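Local coordinates for protein Zgc:56074 (Danio rerio, PDB 3E9D) that probably hydrolyses fructose-2,6-bisphosphate to fructose 6-phosphate and phosphate, thereby restraining glycolysis in favour of the pentose phosphate pathway, at residues H11-Y16 with C215-I220; L59-Q64 with V181-F186; Q38-G43 with A66-G71. One frame throughout, in Å; residues are numbered along the deposited sequence.

Overall arrangement
Contacts 1 and 2, with centres about 8 Å apart, contribute the two histidines of the active site. Contact 1 holds the nucleophile H11, which forms the phosphohistidine intermediate; contact 2 holds H183, the inferred transition-state stabiliser, whose side chain comes within about 3 Å of both H11 and E89, the inferred proton donor/acceptor. A phosphate ion, probably from the crystallisation liquor, occupies the site. Contact 3, centred about 12 Å from contact 1 and 13 Å from contact 2, pairs helices 33-45 and 60-71 away from the phosphate. Helix 60-71 serves contacts 2 and 3, A66 CB touching V181 CG2 at 3.9 Å, while Q38 OE1 of helix 33-45 probably accepts from E13 N of contact 1.

Contact 1: H11-Y16 with C215-I220; sequences HGETQY and CPNTGI
N217 reaches the backbone of H11 through its amide: ND2 donates to H11 O at 3.0 Å, nearly straight (171° at the hydrogen), with the oxygen lying in the amide plane. N217 CG, anti to its own carbonyl carbon (chi1 -75°), heads the side chain toward H11. T218 N adds a weak bond to the same carbonyl at 3.3 Å, so two donors converge on one oxygen. ND2 also bonds N17 OD1, which helps fix the rotation of the amide. On its other branch, N217 OD1 lies 2.8 Å from a water that sits 2.7 Å from E13 OE1, while E13 OE2 forms a salt bridge with R18. H11 NE2 faces the bound phosphate.

Packing follows these bonds. The H11 ring and the N217 amide run next to each other in the same direction, their planes 62° apart and H11 CE1 3.6 Å from N217 ND2. T218 places CG2 against G12 CA at 3.6 Å, and E13 crosses N217 at about a right angle, its CB 3.8 Å from N217 OD1.

A type II turn from P216 to G219 presents N217 and T218 just before strand 220-230. The 11-16 segment leaves the end of strand 2-10 and enters helix 15-18 through the N-cap T14; helix 33-45 meets both segments with Q38, and helix 60-71 touches H11 with R61 and T65.

Contact 2: L59-Q64 with V181-F186; sequences LQRAIQ and VSHGAF. With PO4 (phosphate ion), chain C.
A62 and H183 meet where the first turn of helix 60-71 comes up against the end of strand 177-182, with A62 CA 5.9 Å from S182 CA. The H183 imidazole fills this junction. Its NE2 has L59 CD1 at 3.5 Å and A62 CB at 3.8 Å, and is hydrogen-bonded to S57 OG. V181 CG1 meets A62 CB at 4.3 Å and also lies 3.5 Å from A62 O.

On the phosphate side, R61 and H183 cross at about a right angle. H183 CE1 lies over one face of the guanidinium, offset toward its rim, and the two planes stand 67° apart. R61 CG takes the crowded position between backbone N and carbonyl carbon (chi1 58°), and from there the chain runs extended to NE. Phosphate O1, in the guanidinium plane at its edge, receives R61 NE, R61 NH2 and H183 ND1, each at 2.9 Å. G184 N, at the start of helix 184-197, donates almost straight to O2 at 2.8 Å; R10 NE and N17 ND2 also bond the phosphate.

R61 NH2 also bonds G24 O. An alanine at R61 would probably leave O1 with one of these three donors, G24 O without its mate and H183 CE1 without the guanidinium face.

Basic side chains and a helix N-terminus converging on one anion are consistent with a phosphate-binding pocket and with H183 stabilising the transition state.

Contact 3: Q38-G43 with A66-G71; sequences QAAAAG and AEIILG
I68 and I69 of helix 60-71 pack against A39, A40 and A42 of helix 33-45, the local axes approaching to 7.8 Å and crossing at -38°. CG2 of I68, anti to its backbone N, presses against the backbone of the facing helix, 3.5 Å from A40 N, and touches A39 CB at 3.8 Å and A40 CB a little farther off. CD1 of the same isoleucine also reaches A39 CB. I69 works alongside: its CG1 lies 3.8 Å from A39 O, and its CD1 meets A42 CB at 4.3 Å. The three alanines meet the facing isoleucines with no more than a methyl group.

Backbone against backbone, the closest point is G43, whose CA lies 3.8 Å from I69 CA. A side chain here would point at helix 60-71, and even a CB would press on I68 O and I69 CA, so a glycine suits this spot.

The polar link is a water, which donates to G43 O at 2.7 Å and to I69 O at 2.8 Å, bridging the two carbonyls beside the glycine.

On the sheet side of helix 60-71, A66 and L70 pack on strands 53-56 and 81-83, while I69 reaches L179 on strand 177-182. Two helices running roughly the same way, joined in sequence through strand 53-56, belong to the alpha/beta fold of the histidine phosphatases.

Contact 1: H11-Y16 with C215-I220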
loop_
_atom_site.group_PDB
_atom_site.type_symbol
_atom_site.label_atom_id
_atom_site.label_comp_id
_atom_site.label_asym_id
_atom_site.label_seq_id
_atom_site.Cartn_x
_atom_site.Cartn_y
_atom_site.Cartn_z
ATOM N N HIS A 11 1.455 -8.059 1.347
ATOM C CA HIS A 11 1.117 -9.363 1.942
ATOM C C HIS A 11 2.390 -10.154 2.322
ATOM O O HIS A 11 3.483 -9.930 1.763
ATOM C CB HIS A 11 0.272 -10.195 0.946
ATOM C CG HIS A 11 1.071 -10.681 -0.219
ATOM N ND1 HIS A 11 1.835 -11.825 -0.161
ATOM C CD2 HIS A 11 1.294 -10.137 -1.439
ATOM C CE1 HIS A 11 2.485 -11.981 -1.301
ATOM N NE2 HIS A 11 2.181 -10.967 -2.093
ATOM N N GLY A 12 2.227 -11.128 3.215
ATOM C CA GLY A 12 3.337 -12.000 3.619
ATOM C C GLY A 12 3.724 -12.986 2.530
ATOM O O GLY A 12 2.944 -13.239 1.620
ATOM N N GLU A 13 4.917 -13.560 2.644
ATOM C CA GLU A 13 5.444 -14.526 1.671
ATOM C C GLU A 13 4.531 -15.716 1.330
ATOM O O GLU A 13 3.925 -16.319 2.228
ATOM C CB GLU A 13 6.783 -15.057 2.170
ATOM C CG GLU A 13 7.602 -15.712 1.096
ATOM C CD GLU A 13 8.936 -16.183 1.621
ATOM O OE1 GLU A 13 9.875 -15.364 1.754
ATOM O OE2 GLU A 13 9.042 -17.379 1.902
ATOM N N THR A 14 4.424 -16.020 0.029
ATOM C CA THR A 14 3.797 -17.257 -0.460
ATOM C C THR A 14 4.898 -18.163 -0.995
ATOM O O THR A 14 6.053 -17.730 -1.165
ATOM C CB THR A 14 2.801 -16.985 -1.610
ATOM O OG1 THR A 14 3.519 -16.420 -2.714
ATOM C CG2 THR A 14 1.696 -16.020 -1.168
ATOM N N GLN A 15 4.551 -19.414 -1.297
ATOM C CA GLN A 15 5.531 -20.311 -1.917
ATOM C C GLN A 15 5.953 -19.784 -3.291
ATOM O O GLN A 15 7.115 -19.942 -3.674
ATOM C CB GLN A 15 5.042 -21.769 -2.001
ATOM C CG GLN A 15 6.170 -22.766 -2.396
ATOM C CD GLN A 15 7.310 -22.824 -1.367
ATOM O OE1 GLN A 15 7.072 -22.809 -0.160
ATOM N NE2 GLN A 15 8.549 -22.896 -1.846
ATOM N N TYR A 16 5.028 -19.132 -4.008
ATOM C CA TYR A 16 5.364 -18.507 -5.299
ATOM C C TYR A 16 6.447 -17.436 -5.146
ATOM O O TYR A 16 7.393 -17.404 -5.944
ATOM C CB TYR A 16 4.119 -17.923 -5.997
ATOM C CG TYR A 16 3.377 -18.901 -6.895
ATOM C CD1 TYR A 16 3.180 -20.227 -6.513
ATOM C CD2 TYR A 16 2.847 -18.488 -8.115
ATOM C CE1 TYR A 16 2.488 -21.124 -7.336
ATOM C CE2 TYR A 16 2.153 -19.377 -8.950
ATOM C CZ TYR A 16 1.979 -20.687 -8.553
ATOM O OH TYR A 16 1.287 -21.561 -9.366
ATOM N N CYS A 215 8.914 -3.339 -2.659
ATOM C CA CYS A 215 8.509 -3.572 -1.268
ATOM C C CYS A 215 8.700 -5.032 -0.867
ATOM O O CYS A 215 8.258 -5.933 -1.597
ATOM C CB CYS A 215 7.050 -3.184 -1.039
ATOM S SG CYS A 215 6.610 -3.197 0.750
ATOM N N PRO A 216 9.350 -5.280 0.286
ATOM C CA PRO A 216 9.477 -6.691 0.711
ATOM C C PRO A 216 8.146 -7.211 1.213
ATOM O O PRO A 216 7.230 -6.423 1.440
ATOM C CB PRO A 216 10.492 -6.643 1.860
ATOM C CG PRO A 216 10.440 -5.217 2.365
ATOM C CD PRO A 216 10.059 -4.349 1.183
ATOM N N ASN A 217 8.037 -8.528 1.377
ATOM C CA ASN A 217 6.853 -9.119 2.001
ATOM C C ASN A 217 6.638 -8.523 3.403
ATOM O O ASN A 217 7.553 -8.534 4.238
ATOM C CB ASN A 217 7.012 -10.637 2.105
ATOM C CG ASN A 217 6.843 -11.338 0.780
ATOM O OD1 ASN A 217 7.779 -11.950 0.287
ATOM N ND2 ASN A 217 5.640 -11.289 0.214
ATOM N N THR A 218 5.430 -8.016 3.650
ATOM C CA THR A 218 5.077 -7.268 4.876
ATOM C C THR A 218 5.867 -5.964 5.111
ATOM O O THR A 218 5.851 -5.423 6.218
ATOM C CB THR A 218 5.029 -8.149 6.182
ATOM O OG1 THR A 218 6.358 -8.486 6.617
ATOM C CG2 THR A 218 4.223 -9.415 5.943
ATOM N N GLY A 219 6.522 -5.454 4.068
ATOM C CA GLY A 219 7.181 -4.145 4.149
ATOM C C GLY A 219 6.101 -3.098 4.350
ATOM O O GLY A 219 4.988 -3.225 3.796
ATOM N N ILE A 220 6.414 -2.083 5.160
ATOM C CA ILE A 220 5.415 -1.135 5.636
ATOM C C ILE A 220 5.780 0.290 5.214
ATOM O O ILE A 220 6.918 0.734 5.453
ATOM C CB ILE A 220 5.277 -1.181 7.200
ATOM C CG1 ILE A 220 5.029 -2.621 7.692
ATOM C CG2 ILE A 220 4.159 -0.253 7.650
ATOM C CD1 ILE A 220 5.063 -2.779 9.215
HETATM O O HOH W 1 9.768 -12.657 2.051
#

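Contact 2: L59-Q64 with V181-F186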
loop_
_atom_site.group_PDB
_atom_site.type_symbol
_atom_site.label_atom_id
_atom_site.label_comp_id
_atom_site.label_asym_id
_atom_site.label_seq_id
_atom_site.Cartn_x
_atom_site.Cartn_y
_atom_site.Cartn_z
ATOM N N LEU A 59 -7.527 -10.768 -2.865
ATOM C CA LEU A 59 -6.671 -11.963 -3.013
ATOM C C LEU A 59 -6.307 -12.572 -1.651
ATOM O O LEU A 59 -6.026 -11.848 -0.711
ATOM C CB LEU A 59 -5.407 -11.639 -3.839
ATOM C CG LEU A 59 -5.701 -11.165 -5.283
ATOM C CD1 LEU A 59 -4.442 -10.603 -5.975
ATOM C CD2 LEU A 59 -6.318 -12.296 -6.088
ATOM N N GLN A 60 -6.364 -13.904 -1.569
ATOM C CA GLN A 60 -6.235 -14.629 -0.302
ATOM C C GLN A 60 -4.972 -14.240 0.480
ATOM O O GLN A 60 -5.047 -14.005 1.691
ATOM C CB GLN A 60 -6.272 -16.147 -0.538
ATOM C CG GLN A 60 -6.036 -16.950 0.733
ATOM C CD GLN A 60 -6.111 -18.457 0.549
ATOM O OE1 GLN A 60 -5.829 -19.000 -0.530
ATOM N NE2 GLN A 60 -6.480 -19.148 1.621
ATOM N N ARG A 61 -3.826 -14.163 -0.204
ATOM C CA ARG A 61 -2.554 -13.854 0.475
ATOM C C ARG A 61 -2.618 -12.522 1.236
ATOM O O ARG A 61 -2.027 -12.389 2.308
ATOM C CB ARG A 61 -1.352 -13.896 -0.495
ATOM C CG ARG A 61 -1.429 -12.948 -1.715
ATOM C CD ARG A 61 -0.490 -13.457 -2.822
ATOM N NE ARG A 61 -0.399 -12.574 -3.990
ATOM C CZ ARG A 61 -1.169 -12.679 -5.076
ATOM N NH1 ARG A 61 -2.104 -13.618 -5.139
ATOM N NH2 ARG A 61 -0.995 -11.853 -6.105
ATOM N N ALA A 62 -3.340 -11.554 0.667
ATOM C CA ALA A 62 -3.514 -10.222 1.261
ATOM C C ALA A 62 -4.557 -10.239 2.388
ATOM O O ALA A 62 -4.331 -9.690 3.496
ATOM C CB ALA A 62 -3.908 -9.196 0.157
ATOM N N ILE A 63 -5.703 -10.876 2.114
ATOM C CA ILE A 63 -6.725 -11.065 3.149
ATOM C C ILE A 63 -6.167 -11.729 4.425
ATOM O O ILE A 63 -6.432 -11.262 5.532
ATOM C CB ILE A 63 -7.938 -11.873 2.625
ATOM C CG1 ILE A 63 -8.629 -11.069 1.502
ATOM C CG2 ILE A 63 -8.923 -12.198 3.794
ATOM C CD1 ILE A 63 -9.535 -11.878 0.624
ATOM N N GLN A 64 -5.411 -12.811 4.261
ATOM C CA GLN A 64 -4.793 -13.496 5.415
ATOM C C GLN A 64 -3.841 -12.600 6.210
ATOM O O GLN A 64 -3.812 -12.649 7.435
ATOM C CB GLN A 64 -4.024 -14.715 4.946
ATOM C CG GLN A 64 -4.879 -15.839 4.444
ATOM C CD GLN A 64 -4.018 -16.986 3.986
ATOM O OE1 GLN A 64 -3.366 -16.914 2.946
ATOM N NE2 GLN A 64 -3.985 -18.052 4.784
ATOM N N VAL A 181 -3.770 -3.195 2.707
ATOM C CA VAL A 181 -2.941 -4.398 2.522
ATOM C C VAL A 181 -3.050 -4.831 1.061
ATOM O O VAL A 181 -4.147 -5.073 0.567
ATOM C CB VAL A 181 -3.292 -5.537 3.529
ATOM C CG1 VAL A 181 -2.350 -6.748 3.347
ATOM C CG2 VAL A 181 -3.159 -5.013 4.972
ATOM N N SER A 182 -1.908 -4.914 0.386
ATOM C CA SER A 182 -1.874 -5.087 -1.056
ATOM C C SER A 182 -0.622 -5.861 -1.528
ATOM O O SER A 182 -0.107 -6.745 -0.822
ATOM C CB SER A 182 -1.996 -3.703 -1.752
ATOM O OG SER A 182 -2.181 -3.813 -3.166
ATOM N N HIS A 183 -0.150 -5.522 -2.723
ATOM C CA HIS A 183 0.792 -6.345 -3.450
ATOM C C HIS A 183 1.966 -5.506 -3.972
ATOM O O HIS A 183 1.824 -4.298 -4.161
ATOM C CB HIS A 183 0.059 -7.019 -4.605
ATOM C CG HIS A 183 -1.122 -7.816 -4.161
ATOM N ND1 HIS A 183 -1.031 -9.148 -3.835
ATOM C CD2 HIS A 183 -2.410 -7.458 -3.947
ATOM C CE1 HIS A 183 -2.217 -9.583 -3.447
ATOM N NE2 HIS A 183 -3.071 -8.576 -3.509
ATOM N N GLY A 184 3.097 -6.164 -4.218
ATOM C CA GLY A 184 4.355 -5.486 -4.468
ATOM C C GLY A 184 4.357 -4.573 -5.677
ATOM O O GLY A 184 4.723 -3.408 -5.568
ATOM N N ALA A 185 3.957 -5.096 -6.831
ATOM C CA ALA A 185 3.969 -4.292 -8.046
ATOM C C ALA A 185 2.962 -3.151 -7.938
ATOM O O ALA A 185 3.291 -2.002 -8.236
ATOM C CB ALA A 185 3.729 -5.140 -9.288
ATOM N N PHE A 186 1.750 -3.465 -7.472
ATOM C CA PHE A 186 0.736 -2.419 -7.244
ATOM C C PHE A 186 1.212 -1.295 -6.305
ATOM O O PHE A 186 1.036 -0.099 -6.605
ATOM C CB PHE A 186 -0.541 -3.033 -6.677
ATOM C CG PHE A 186 -1.645 -2.040 -6.488
ATOM C CD1 PHE A 186 -2.526 -1.760 -7.531
ATOM C CD2 PHE A 186 -1.815 -1.385 -5.256
ATOM C CE1 PHE A 186 -3.575 -0.836 -7.355
ATOM C CE2 PHE A 186 -2.843 -0.460 -5.082
ATOM C CZ PHE A 186 -3.730 -0.190 -6.133
HETATM P P PO4 C . 2.710 -10.078 -4.988
HETATM O O1 PO4 C . 1.245 -10.435 -4.989
HETATM O O2 PO4 C . 3.030 -8.932 -4.057
HETATM O O3 PO4 C . 3.539 -11.258 -4.535
HETATM O O4 PO4 C . 3.156 -9.738 -6.394
#

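Contact 3: Q38-G43 with A66-G71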
loop_
_atom_site.group_PDB
_atom_site.type_symbol
_atom_site.label_atom_id
_atom_site.label_comp_id
_atom_site.label_asym_id
_atom_site.label_seq_id
_atom_site.Cartn_x
_atom_site.Cartn_y
_atom_site.Cartn_z
ATOM N N GLN A 38 5.747 -13.701 9.067
ATOM C CA GLN A 38 6.022 -12.299 8.752
ATOM C C GLN A 38 4.806 -11.435 9.087
ATOM O O GLN A 38 4.962 -10.336 9.614
ATOM C CB GLN A 38 6.413 -12.111 7.290
ATOM C CG GLN A 38 7.682 -12.847 6.866
ATOM C CD GLN A 38 7.867 -12.762 5.357
ATOM O OE1 GLN A 38 6.893 -12.697 4.605
ATOM N NE2 GLN A 38 9.107 -12.747 4.916
ATOM N N ALA A 39 3.608 -11.956 8.802
ATOM C CA ALA A 39 2.344 -11.242 9.063
ATOM C C ALA A 39 2.143 -11.020 10.550
ATOM O O ALA A 39 1.710 -9.947 10.966
ATOM C CB ALA A 39 1.143 -11.998 8.467
ATOM N N ALA A 40 2.452 -12.039 11.352
ATOM C CA ALA A 40 2.347 -11.933 12.812
ATOM C C ALA A 40 3.322 -10.892 13.383
ATOM O O ALA A 40 2.964 -10.112 14.289
ATOM C CB ALA A 40 2.559 -13.308 13.462
ATOM N N ALA A 41 4.532 -10.859 12.827
ATOM C CA ALA A 41 5.545 -9.886 13.222
ATOM C C ALA A 41 5.112 -8.468 12.859
ATOM O O ALA A 41 5.320 -7.539 13.645
ATOM C CB ALA A 41 6.937 -10.224 12.582
ATOM N N ALA A 42 4.499 -8.300 11.684
ATOM C CA ALA A 42 3.955 -6.991 11.307
ATOM C C ALA A 42 2.779 -6.644 12.220
ATOM O O ALA A 42 2.623 -5.491 12.601
ATOM C CB ALA A 42 3.523 -6.947 9.812
ATOM N N GLY A 43 1.967 -7.634 12.575
ATOM C CA GLY A 43 0.820 -7.391 13.467
ATOM C C GLY A 43 1.245 -6.942 14.859
ATOM O O GLY A 43 0.673 -5.996 15.428
ATOM N N ALA A 66 -3.928 -9.258 6.297
ATOM C CA ALA A 66 -4.763 -8.278 6.989
ATOM C C ALA A 66 -5.421 -8.888 8.231
ATOM O O ALA A 66 -5.493 -8.237 9.288
ATOM C CB ALA A 66 -5.808 -7.705 6.050
ATOM N N GLU A 67 -5.894 -10.133 8.112
ATOM C CA GLU A 67 -6.574 -10.786 9.228
ATOM C C GLU A 67 -5.605 -10.984 10.408
ATOM O O GLU A 67 -5.969 -10.812 11.566
ATOM C CB GLU A 67 -7.159 -12.135 8.818
ATOM C CG GLU A 67 -8.379 -12.035 7.920
ATOM C CD GLU A 67 -8.816 -13.394 7.385
ATOM O OE1 GLU A 67 -7.945 -14.280 7.188
ATOM O OE2 GLU A 67 -10.031 -13.568 7.140
ATOM N N ILE A 68 -4.376 -11.362 10.089
ATOM C CA ILE A 68 -3.364 -11.605 11.118
ATOM C C ILE A 68 -2.929 -10.296 11.762
ATOM O O ILE A 68 -2.719 -10.229 12.971
ATOM C CB ILE A 68 -2.177 -12.404 10.555
ATOM C CG1 ILE A 68 -2.623 -13.856 10.319
ATOM C CG2 ILE A 68 -0.981 -12.402 11.532
ATOM C CD1 ILE A 68 -1.797 -14.582 9.257
ATOM N N ILE A 69 -2.811 -9.245 10.965
ATOM C CA ILE A 69 -2.448 -7.954 11.512
ATOM C C ILE A 69 -3.531 -7.455 12.484
ATOM O O ILE A 69 -3.225 -6.995 13.587
ATOM C CB ILE A 69 -2.146 -6.934 10.384
ATOM C CG1 ILE A 69 -0.778 -7.283 9.735
ATOM C CG2 ILE A 69 -2.159 -5.518 10.923
ATOM C CD1 ILE A 69 -0.518 -6.572 8.404
ATOM N N LEU A 70 -4.789 -7.584 12.085
ATOM C CA LEU A 70 -5.890 -7.117 12.934
ATOM C C LEU A 70 -6.067 -8.017 14.164
ATOM O O LEU A 70 -6.323 -7.524 15.231
ATOM C CB LEU A 70 -7.189 -7.007 12.148
ATOM C CG LEU A 70 -7.260 -5.810 11.189
ATOM C CD1 LEU A 70 -8.484 -5.988 10.303
ATOM C CD2 LEU A 70 -7.327 -4.481 11.948
ATOM N N GLY A 71 -5.886 -9.326 14.007
ATOM C CA GLY A 71 -5.945 -10.235 15.163
ATOM C C GLY A 71 -4.929 -9.903 16.239
ATOM O O GLY A 71 -5.190 -10.088 17.428
HETATM O O HOH W 2 -1.656 -4.884 14.598
#